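Local coordinates for protein alcohol dehydrogenase, zinc-containing (Thermotoga maritima, PDB 3IP1) that catalyses, as a zinc-containing enzyme, the NAD(+)-dependent oxidation of scyllo-inosose to 3-dehydro-scyllo-inosose, probably as a step in myo-inositol degradation, at residues G184-L189 and G360-K365; V249-A254 and D260-P265; K284-A289 and E302-A307. All blocks are in the same frame, centred on the assembly; numbering follows the deposited sequence.

Contact 1 (G184-L189 and G360-K365)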
loop_
_atom_site.group_PDB
_atom_site.type_symbol
_atom_site.label_atom_id
_atom_site.label_comp_id
_atom_site.label_asym_id
_atom_site.label_seq_id
_atom_site.Cartn_x
_atom_site.Cartn_y
_atom_site.Cartn_z
ATOM N N GLY A 184 -27.680 3.054 -29.526
ATOM C CA GLY A 184 -29.067 2.790 -29.137
ATOM C C GLY A 184 -29.206 1.984 -27.852
ATOM O O GLY A 184 -28.675 2.373 -26.802
ATOM N N ASP A 185 -29.905 0.852 -27.948
ATOM C CA ASP A 185 -30.215 0.003 -26.785
ATOM C C ASP A 185 -28.994 -0.664 -26.168
ATOM O O ASP A 185 -28.995 -0.964 -24.973
ATOM C CB ASP A 185 -31.222 -1.086 -27.156
ATOM C CG ASP A 185 -32.645 -0.573 -27.249
ATOM O OD1 ASP A 185 -32.921 0.598 -26.887
ATOM O OD2 ASP A 185 -33.503 -1.359 -27.692
ATOM N N ARG A 186 -27.978 -0.927 -26.990
ATOM C CA ARG A 186 -26.729 -1.539 -26.513
ATOM C C ARG A 186 -26.063 -0.690 -25.415
ATOM O O ARG A 186 -25.399 -1.220 -24.533
ATOM C CB ARG A 186 -25.763 -1.785 -27.679
ATOM C CG ARG A 186 -26.111 -3.008 -28.538
ATOM C CD ARG A 186 -25.096 -3.259 -29.685
ATOM N NE ARG A 186 -23.693 -3.162 -29.261
ATOM C CZ ARG A 186 -23.072 -4.042 -28.470
ATOM N NH1 ARG A 186 -23.725 -5.096 -28.007
ATOM N NH2 ARG A 186 -21.796 -3.865 -28.128
ATOM N N LEU A 187 -26.241 0.627 -25.478
ATOM C CA LEU A 187 -25.745 1.507 -24.431
ATOM C C LEU A 187 -26.346 1.116 -23.077
ATOM O O LEU A 187 -25.649 1.082 -22.062
ATOM C CB LEU A 187 -26.075 2.974 -24.740
ATOM C CG LEU A 187 -25.479 4.011 -23.774
ATOM C CD1 LEU A 187 -25.098 5.292 -24.520
ATOM C CD2 LEU A 187 -26.408 4.327 -22.621
ATOM N N PHE A 188 -27.649 0.841 -23.071
ATOM C CA PHE A 188 -28.347 0.523 -21.838
ATOM C C PHE A 188 -28.064 -0.914 -21.404
ATOM O O PHE A 188 -27.900 -1.200 -20.222
ATOM C CB PHE A 188 -29.833 0.832 -21.979
ATOM C CG PHE A 188 -30.116 2.299 -22.197
ATOM C CD1 PHE A 188 -29.938 3.214 -21.160
ATOM C CD2 PHE A 188 -30.530 2.766 -23.458
ATOM C CE1 PHE A 188 -30.165 4.577 -21.359
ATOM C CE2 PHE A 188 -30.780 4.130 -23.678
ATOM C CZ PHE A 188 -30.599 5.038 -22.630
ATOM N N LEU A 189 -27.982 -1.813 -22.377
ATOM C CA LEU A 189 -27.472 -3.139 -22.110
ATOM C C LEU A 189 -26.114 -3.089 -21.386
ATOM O O LEU A 189 -25.927 -3.790 -20.394
ATOM C CB LEU A 189 -27.400 -3.966 -23.399
ATOM C CG LEU A 189 -28.733 -4.321 -24.073
ATOM C CD1 LEU A 189 -28.487 -5.228 -25.259
ATOM C CD2 LEU A 189 -29.746 -4.969 -23.109
ATOM N N GLY A 360 -13.518 0.179 -24.729
ATOM C CA GLY A 360 -13.442 -1.091 -25.473
ATOM C C GLY A 360 -13.827 -2.397 -24.771
ATOM O O GLY A 360 -14.077 -3.400 -25.441
HETATM N N MSE A 361 -13.873 -2.410 -23.434
HETATM C CA MSE A 361 -14.252 -3.617 -22.709
HETATM C C MSE A 361 -15.768 -3.813 -22.743
HETATM O O MSE A 361 -16.517 -3.206 -21.961
HETATM C CB MSE A 361 -13.743 -3.586 -21.264
HETATM C CG MSE A 361 -13.885 -4.916 -20.515
HETATM SE SE MSE A 361 -13.439 -4.714 -18.606
HETATM C CE MSE A 361 -15.091 -3.851 -18.015
ATOM N N ASP A 362 -16.201 -4.684 -23.643
ATOM C CA ASP A 362 -17.614 -4.914 -23.925
ATOM C C ASP A 362 -18.177 -6.152 -23.197
ATOM O O ASP A 362 -18.009 -7.294 -23.650
ATOM C CB ASP A 362 -17.826 -5.056 -25.442
ATOM C CG ASP A 362 -19.285 -5.280 -25.813
ATOM O OD1 ASP A 362 -20.168 -5.111 -24.947
ATOM O OD2 ASP A 362 -19.547 -5.624 -26.985
HETATM N N MSE A 363 -18.886 -5.917 -22.102
HETATM C CA MSE A 363 -19.459 -7.013 -21.335
HETATM C C MSE A 363 -20.778 -7.543 -21.926
HETATM O O MSE A 363 -21.279 -8.571 -21.474
HETATM C CB MSE A 363 -19.666 -6.600 -19.871
HETATM C CG MSE A 363 -18.395 -6.316 -19.114
HETATM SE SE MSE A 363 -17.278 -7.895 -18.975
HETATM C CE MSE A 363 -18.560 -9.132 -18.215
ATOM N N THR A 364 -21.339 -6.846 -22.913
ATOM C CA THR A 364 -22.645 -7.233 -23.485
ATOM C C THR A 364 -22.586 -8.603 -24.158
ATOM O O THR A 364 -23.624 -9.238 -24.356
ATOM C CB THR A 364 -23.241 -6.177 -24.475
ATOM O OG1 THR A 364 -22.441 -6.098 -25.667
ATOM C CG2 THR A 364 -23.336 -4.806 -23.817
ATOM N N LYS A 365 -21.371 -9.077 -24.439
ATOM C CA LYS A 365 -21.168 -10.407 -25.001
ATOM C C LYS A 365 -21.782 -11.513 -24.139
ATOM O O LYS A 365 -22.051 -12.603 -24.633
ATOM C CB LYS A 365 -19.675 -10.701 -25.208
ATOM C CG LYS A 365 -18.949 -9.743 -26.159
ATOM C CD LYS A 365 -17.568 -10.292 -26.481
ATOM C CE LYS A 365 -16.934 -9.572 -27.660
ATOM N NZ LYS A 365 -16.141 -8.387 -27.221
#
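The hydroxyl oxygen of T364 is held by two sound bonds: R186 NH1 donates to T364 OG1 at 2.9 Å, and T364 OG1 in turn donates to D362 OD1 at 2.6 Å. A second guanidinium nitrogen, R186 NH2, adds a weak bond to the same hydroxyl oxygen. The stronger bond of R186 NH2 goes to the carboxylate, with R186 NH2 to D362 OD2 at 3.1 Å forming a salt bridge. The oxygen lies close to the guanidinium plane, but the nitrogen reaches it from above the carboxylate plane; the two flat groups are 72° apart, and the side chains cross at about a right angle. R186 turns toward these acceptors through a bend at chi3 (46°), which presents the edge of its guanidinium to the hydroxyl and the carboxylate together. D362 is itself fixed by an Asx turn, since D362 OD1 also accepts from the backbone T364 N at 2.9 Å. The syn lone pair of that oxygen serves the hydroxyl, while the amide comes from above the carboxylate plane. The bonds thus tie helix 185-192, which leads into the helix carrying the metal ligand E195, to the loop between helix 349-358 and strand 369-371. Beside the polar cluster, the T364 methyl makes the apolar part: T364 CG2 rests 4.2 Å from L189 CB, and I367 and T393 also touch L189. The selenomethionine M363 turns its side chain the other way, against A228 and A231 of helix 224-235.

Contact 2 (V249-A254 and D260-P265)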
loop_
_atom_site.group_PDB
_atom_site.type_symbol
_atom_site.label_atom_id
_atom_site.label_comp_id
_atom_site.label_asym_id
_atom_site.label_seq_id
_atom_site.Cartn_x
_atom_site.Cartn_y
_atom_site.Cartn_z
ATOM N N VAL A 249 -20.559 -23.275 -22.411
ATOM C CA VAL A 249 -20.963 -21.973 -22.914
ATOM C C VAL A 249 -20.241 -20.836 -22.174
ATOM O O VAL A 249 -19.896 -19.828 -22.775
ATOM C CB VAL A 249 -22.516 -21.785 -22.868
ATOM C CG1 VAL A 249 -23.029 -21.569 -21.444
ATOM C CG2 VAL A 249 -22.940 -20.633 -23.777
ATOM N N ARG A 250 -20.043 -21.010 -20.868
ATOM C CA ARG A 250 -19.286 -20.054 -20.069
ATOM C C ARG A 250 -17.779 -20.043 -20.407
ATOM O O ARG A 250 -17.173 -18.973 -20.484
ATOM C CB ARG A 250 -19.557 -20.288 -18.591
ATOM C CG ARG A 250 -21.015 -19.985 -18.241
ATOM C CD ARG A 250 -21.413 -20.367 -16.828
ATOM N NE ARG A 250 -22.798 -19.966 -16.563
ATOM C CZ ARG A 250 -23.869 -20.632 -17.004
ATOM N NH1 ARG A 250 -23.718 -21.735 -17.725
ATOM N NH2 ARG A 250 -25.089 -20.207 -16.725
ATOM N N ARG A 251 -17.195 -21.213 -20.665
ATOM C CA ARG A 251 -15.804 -21.281 -21.118
ATOM C C ARG A 251 -15.569 -20.579 -22.463
ATOM O O ARG A 251 -14.561 -19.878 -22.641
ATOM C CB ARG A 251 -15.312 -22.724 -21.187
ATOM C CG ARG A 251 -15.081 -23.367 -19.834
ATOM C CD ARG A 251 -14.342 -24.679 -19.970
ATOM N NE ARG A 251 -14.958 -25.551 -20.966
ATOM C CZ ARG A 251 -15.883 -26.458 -20.690
ATOM N NH1 ARG A 251 -16.382 -27.201 -21.653
ATOM N NH2 ARG A 251 -16.304 -26.627 -19.449
ATOM N N ASN A 252 -16.493 -20.759 -23.405
ATOM C CA ASN A 252 -16.422 -20.043 -24.683
ATOM C C ASN A 252 -16.581 -18.523 -24.525
ATOM O O ASN A 252 -15.889 -17.753 -25.175
ATOM C CB ASN A 252 -17.452 -20.601 -25.667
ATOM C CG ASN A 252 -17.121 -22.020 -26.105
ATOM O OD1 ASN A 252 -15.991 -22.495 -25.921
ATOM N ND2 ASN A 252 -18.105 -22.707 -26.675
ATOM N N LEU A 253 -17.493 -18.109 -23.647
ATOM C CA LEU A 253 -17.602 -16.695 -23.282
ATOM C C LEU A 253 -16.313 -16.142 -22.682
ATOM O O LEU A 253 -15.913 -15.040 -23.031
ATOM C CB LEU A 253 -18.773 -16.441 -22.328
ATOM C CG LEU A 253 -20.146 -16.410 -22.993
ATOM C CD1 LEU A 253 -21.218 -16.075 -21.949
ATOM C CD2 LEU A 253 -20.206 -15.426 -24.178
ATOM N N ALA A 254 -15.685 -16.894 -21.775
ATOM C CA ALA A 254 -14.407 -16.493 -21.192
ATOM C C ALA A 254 -13.328 -16.285 -22.280
ATOM O O ALA A 254 -12.611 -15.284 -22.257
ATOM C CB ALA A 254 -13.947 -17.504 -20.143
ATOM N N ASP A 260 -6.867 -16.637 -21.764
ATOM C CA ASP A 260 -5.874 -17.302 -22.582
ATOM C C ASP A 260 -6.055 -18.808 -22.541
ATOM O O ASP A 260 -5.734 -19.495 -23.511
ATOM C CB ASP A 260 -4.473 -16.939 -22.098
ATOM C CG ASP A 260 -4.220 -15.449 -22.151
ATOM O OD1 ASP A 260 -4.020 -14.935 -23.265
ATOM O OD2 ASP A 260 -4.247 -14.795 -21.084
ATOM N N HIS A 261 -6.524 -19.311 -21.401
ATOM C CA HIS A 261 -6.763 -20.732 -21.226
ATOM C C HIS A 261 -8.036 -20.955 -20.436
ATOM O O HIS A 261 -8.340 -20.208 -19.488
ATOM C CB HIS A 261 -5.596 -21.410 -20.507
ATOM C CG HIS A 261 -4.266 -21.142 -21.136
ATOM N ND1 HIS A 261 -3.900 -21.675 -22.355
ATOM C CD2 HIS A 261 -3.213 -20.402 -20.715
ATOM C CE1 HIS A 261 -2.679 -21.269 -22.660
ATOM N NE2 HIS A 261 -2.242 -20.494 -21.682
ATOM N N VAL A 262 -8.779 -21.981 -20.838
ATOM C CA VAL A 262 -9.944 -22.405 -20.081
ATOM C C VAL A 262 -9.805 -23.872 -19.680
ATOM O O VAL A 262 -9.258 -24.670 -20.431
ATOM C CB VAL A 262 -11.270 -22.126 -20.835
ATOM C CG1 VAL A 262 -11.503 -20.621 -20.953
ATOM C CG2 VAL A 262 -11.294 -22.808 -22.215
ATOM N N ILE A 263 -10.281 -24.193 -18.481
ATOM C CA ILE A 263 -10.202 -25.517 -17.903
ATOM C C ILE A 263 -11.614 -26.013 -17.546
ATOM O O ILE A 263 -12.374 -25.343 -16.828
ATOM C CB ILE A 263 -9.327 -25.513 -16.610
ATOM C CG1 ILE A 263 -7.881 -25.095 -16.912
ATOM C CG2 ILE A 263 -9.350 -26.883 -15.918
ATOM C CD1 ILE A 263 -7.035 -24.803 -15.647
ATOM N N ASP A 264 -11.961 -27.190 -18.049
ATOM C CA ASP A 264 -13.125 -27.921 -17.567
ATOM C C ASP A 264 -12.635 -28.820 -16.429
ATOM O O ASP A 264 -12.073 -29.862 -16.690
ATOM C CB ASP A 264 -13.725 -28.737 -18.723
ATOM C CG ASP A 264 -14.931 -29.572 -18.309
ATOM O OD1 ASP A 264 -15.324 -29.600 -17.123
ATOM O OD2 ASP A 264 -15.491 -30.225 -19.206
ATOM N N PRO A 265 -12.844 -28.413 -15.159
ATOM C CA PRO A 265 -12.316 -29.160 -14.012
ATOM C C PRO A 265 -12.848 -30.591 -13.886
ATOM O O PRO A 265 -12.205 -31.428 -13.226
ATOM C CB PRO A 265 -12.780 -28.336 -12.797
ATOM C CG PRO A 265 -13.984 -27.586 -13.272
ATOM C CD PRO A 265 -13.723 -27.303 -14.737
#
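The 249-254 segment of helix 248-257 runs nearly antiparallel to strand 261-263, at 166° with 8.6 Å between the axes, and the backbones come closest at R251 and V262. V262 points at the helix and carries the apolar half of the contact. Its CG1 branch, anti to the carbonyl carbon of V262, reaches in between R251 and A254: V262 CG1 lies 3.6 Å from the backbone R251 O and 4.0 Å from A254 CB. The other branch, CG2, lies against CB of R251. The aliphatic stem of R251 passes over V262 at a slant, with R251 CD 4.1 Å from V262 CB. The same carbon, R251 CD, is 3.8 Å from I263 O. A bend at chi3 (-50°) then brings the guanidinium flat against the D264 side chain. The two flat groups are stacked almost in parallel, 9° apart, and D264 CB sits over one guanidinium face, 3.4 Å from R251 NH2. R251 NH2 and D264 OD2 are 3.7 Å apart in a long salt bridge, an attraction of charges in which no N-H points at the oxygen. The directed bonds go to other partners: R251 NH2 donates to the backbone O of E245, and D264 OD1 pairs with the hydroxyl of T266. R251 is thereby tied to the residue just after strand 240-244; E245, like R250 on this helix, probably binds NAD(+). Strand 240-244, helix 248-257 and strand 261-263 make up a beta-alpha-beta crossover of the Rossmann fold; A254 packs also on L243 and on L227 of helix 224-235, while I263, on the other side of its strand, meets A273 and V274 of helix 270-277.

Contact 3 (K284-A289 and E302-A307)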
loop_
_atom_site.group_PDB
_atom_site.type_symbol
_atom_site.label_atom_id
_atom_site.label_comp_id
_atom_site.label_asym_id
_atom_site.label_seq_id
_atom_site.Cartn_x
_atom_site.Cartn_y
_atom_site.Cartn_z
ATOM N N LYS A 284 -0.524 -14.729 -9.364
ATOM C CA LYS A 284 -0.519 -13.692 -8.320
ATOM C C LYS A 284 -1.893 -13.585 -7.642
ATOM O O LYS A 284 -1.991 -13.217 -6.468
ATOM C CB LYS A 284 -0.067 -12.341 -8.917
ATOM C CG LYS A 284 -0.166 -11.111 -8.021
ATOM C CD LYS A 284 0.839 -11.122 -6.843
ATOM C CE LYS A 284 0.388 -10.094 -5.727
ATOM N NZ LYS A 284 -0.962 -10.495 -5.079
ATOM N N LEU A 285 -2.955 -13.923 -8.373
ATOM C CA LEU A 285 -4.304 -13.788 -7.849
ATOM C C LEU A 285 -5.223 -14.938 -8.276
ATOM O O LEU A 285 -5.271 -15.311 -9.449
ATOM C CB LEU A 285 -4.899 -12.434 -8.289
ATOM C CG LEU A 285 -6.364 -12.129 -7.909
ATOM C CD1 LEU A 285 -6.529 -11.809 -6.410
ATOM C CD2 LEU A 285 -6.904 -10.981 -8.746
ATOM N N PHE A 286 -5.954 -15.474 -7.309
ATOM C CA PHE A 286 -7.002 -16.451 -7.556
ATOM C C PHE A 286 -8.335 -15.831 -7.143
ATOM O O PHE A 286 -8.443 -15.232 -6.080
ATOM C CB PHE A 286 -6.773 -17.738 -6.752
ATOM C CG PHE A 286 -5.482 -18.461 -7.076
ATOM C CD1 PHE A 286 -4.273 -18.007 -6.567
ATOM C CD2 PHE A 286 -5.500 -19.624 -7.865
ATOM C CE1 PHE A 286 -3.064 -18.688 -6.854
ATOM C CE2 PHE A 286 -4.318 -20.321 -8.165
ATOM C CZ PHE A 286 -3.096 -19.863 -7.664
ATOM N N LEU A 287 -9.349 -15.965 -7.995
ATOM C CA LEU A 287 -10.676 -15.478 -7.660
ATOM C C LEU A 287 -11.556 -16.688 -7.456
ATOM O O LEU A 287 -11.774 -17.480 -8.388
ATOM C CB LEU A 287 -11.258 -14.583 -8.754
ATOM C CG LEU A 287 -12.650 -14.011 -8.436
ATOM C CD1 LEU A 287 -12.598 -13.020 -7.222
ATOM C CD2 LEU A 287 -13.302 -13.349 -9.633
ATOM N N GLU A 288 -12.045 -16.834 -6.229
ATOM C CA GLU A 288 -12.937 -17.919 -5.890
ATOM C C GLU A 288 -14.359 -17.423 -6.121
ATOM O O GLU A 288 -14.928 -16.753 -5.262
ATOM C CB GLU A 288 -12.753 -18.320 -4.419
ATOM C CG GLU A 288 -13.214 -19.749 -4.091
ATOM C CD GLU A 288 -14.609 -20.076 -4.619
ATOM O OE1 GLU A 288 -15.619 -19.799 -3.936
ATOM O OE2 GLU A 288 -14.689 -20.604 -5.737
ATOM N N ALA A 289 -14.902 -17.738 -7.295
ATOM C CA ALA A 289 -16.244 -17.311 -7.676
ATOM C C ALA A 289 -17.167 -18.501 -7.961
ATOM O O ALA A 289 -18.103 -18.361 -8.736
ATOM C CB ALA A 289 -16.174 -16.390 -8.897
ATOM N N GLU A 302 -2.940 -26.429 -3.568
ATOM C CA GLU A 302 -1.906 -27.255 -4.155
ATOM C C GLU A 302 -1.118 -26.475 -5.208
ATOM O O GLU A 302 0.113 -26.606 -5.288
ATOM C CB GLU A 302 -2.452 -28.572 -4.734
ATOM C CG GLU A 302 -1.306 -29.567 -4.989
ATOM C CD GLU A 302 -1.688 -30.779 -5.835
ATOM O OE1 GLU A 302 -2.862 -31.204 -5.795
ATOM O OE2 GLU A 302 -0.797 -31.318 -6.533
ATOM N N VAL A 303 -1.821 -25.684 -6.020
ATOM C CA VAL A 303 -1.149 -24.796 -6.955
ATOM C C VAL A 303 -0.252 -23.782 -6.216
ATOM O O VAL A 303 0.921 -23.610 -6.570
ATOM C CB VAL A 303 -2.131 -24.043 -7.867
ATOM C CG1 VAL A 303 -1.390 -22.931 -8.606
ATOM C CG2 VAL A 303 -2.791 -25.009 -8.872
ATOM N N ILE A 304 -0.790 -23.134 -5.189
ATOM C CA ILE A 304 -0.033 -22.129 -4.461
ATOM C C ILE A 304 1.248 -22.782 -3.923
ATOM O O ILE A 304 2.343 -22.247 -4.093
ATOM C CB ILE A 304 -0.861 -21.471 -3.321
ATOM C CG1 ILE A 304 -1.966 -20.559 -3.903
ATOM C CG2 ILE A 304 0.047 -20.655 -2.422
ATOM C CD1 ILE A 304 -2.992 -20.001 -2.827
ATOM N N TRP A 305 1.087 -23.955 -3.313
ATOM C CA TRP A 305 2.189 -24.700 -2.722
ATOM C C TRP A 305 3.263 -25.043 -3.753
ATOM O O TRP A 305 4.427 -24.739 -3.552
ATOM C CB TRP A 305 1.679 -25.984 -2.070
ATOM C CG TRP A 305 2.757 -26.750 -1.357
ATOM C CD1 TRP A 305 3.408 -27.869 -1.806
ATOM C CD2 TRP A 305 3.319 -26.445 -0.072
ATOM N NE1 TRP A 305 4.334 -28.287 -0.871
ATOM C CE2 TRP A 305 4.297 -27.436 0.204
ATOM C CE3 TRP A 305 3.084 -25.439 0.877
ATOM C CZ2 TRP A 305 5.039 -27.451 1.390
ATOM C CZ3 TRP A 305 3.814 -25.453 2.056
ATOM C CH2 TRP A 305 4.791 -26.451 2.300
ATOM N N ARG A 306 2.856 -25.642 -4.864
ATOM C CA ARG A 306 3.801 -26.147 -5.859
ATOM C C ARG A 306 4.388 -25.079 -6.795
ATOM O O ARG A 306 5.467 -25.285 -7.360
ATOM C CB ARG A 306 3.141 -27.263 -6.680
ATOM C CG ARG A 306 2.906 -28.558 -5.873
ATOM C CD ARG A 306 2.132 -29.595 -6.675
ATOM N NE ARG A 306 2.813 -29.881 -7.943
ATOM C CZ ARG A 306 2.314 -30.644 -8.912
ATOM N NH1 ARG A 306 1.127 -31.208 -8.770
ATOM N NH2 ARG A 306 3.003 -30.835 -10.030
ATOM N N ALA A 307 3.663 -23.965 -6.974
ATOM C CA ALA A 307 4.127 -22.825 -7.783
ATOM C C ALA A 307 5.414 -22.192 -7.264
ATOM O O ALA A 307 5.688 -22.174 -6.066
ATOM C CB ALA A 307 3.037 -21.752 -7.877
#
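The F286 ring points its far end at the helix, and V303 CG1 meets it at the edge, near the ring plane, 3.6 Å from F286 CZ. I304 CG1 comes in obliquely, 3.7 Å from F286 CE1, the two side chains sliding past each other in opposite directions. The far end of the ring thus touches two successive residues of the helix. V303 offers the branch that lies anti to its backbone N (chi1 168°), whereas I304 reaches the ring through its longer arm. These residues join the first strand and the helix of a beta-alpha-beta unit made of strand 285-288, helix 293-306 and strand 313-316, in the second half of the Rossmann fold. All three side chains are buried, and the contact is purely apolar. V303 also packs on V274 of helix 270-277, and I304 on V314 and V330. Farther round the helix, R306 holds E302 one turn back through a salt bridge: R306 NH1 to E302 OE2 is 3.0 Å, with an N-H...O angle of 160°. The oxygen lies in the guanidinium plane, and R306 NH1 has a second carboxylate partner in E272.

How the contacts relate
Contacts 2 and 3 reach the same six-stranded parallel sheet of the nucleotide-binding domain, in separate beta-alpha-beta units; their centres are 17 Å apart, their nearest atoms about 8 Å. Both are nested along the chain inside the long loop that contact 1 closes. Contact 1 touches contact 2 directly, K365 O lying 3.4 Å from L253 CD2, but stays about 11 Å from contact 3 at the nearest atoms. Their relation to the functional sites differs: the side chain of L189 in contact 1 is about 10 Å from that of the metal ligand E98, contact 2 includes R250 of the probable NAD(+) site, and contact 3 lies away from both.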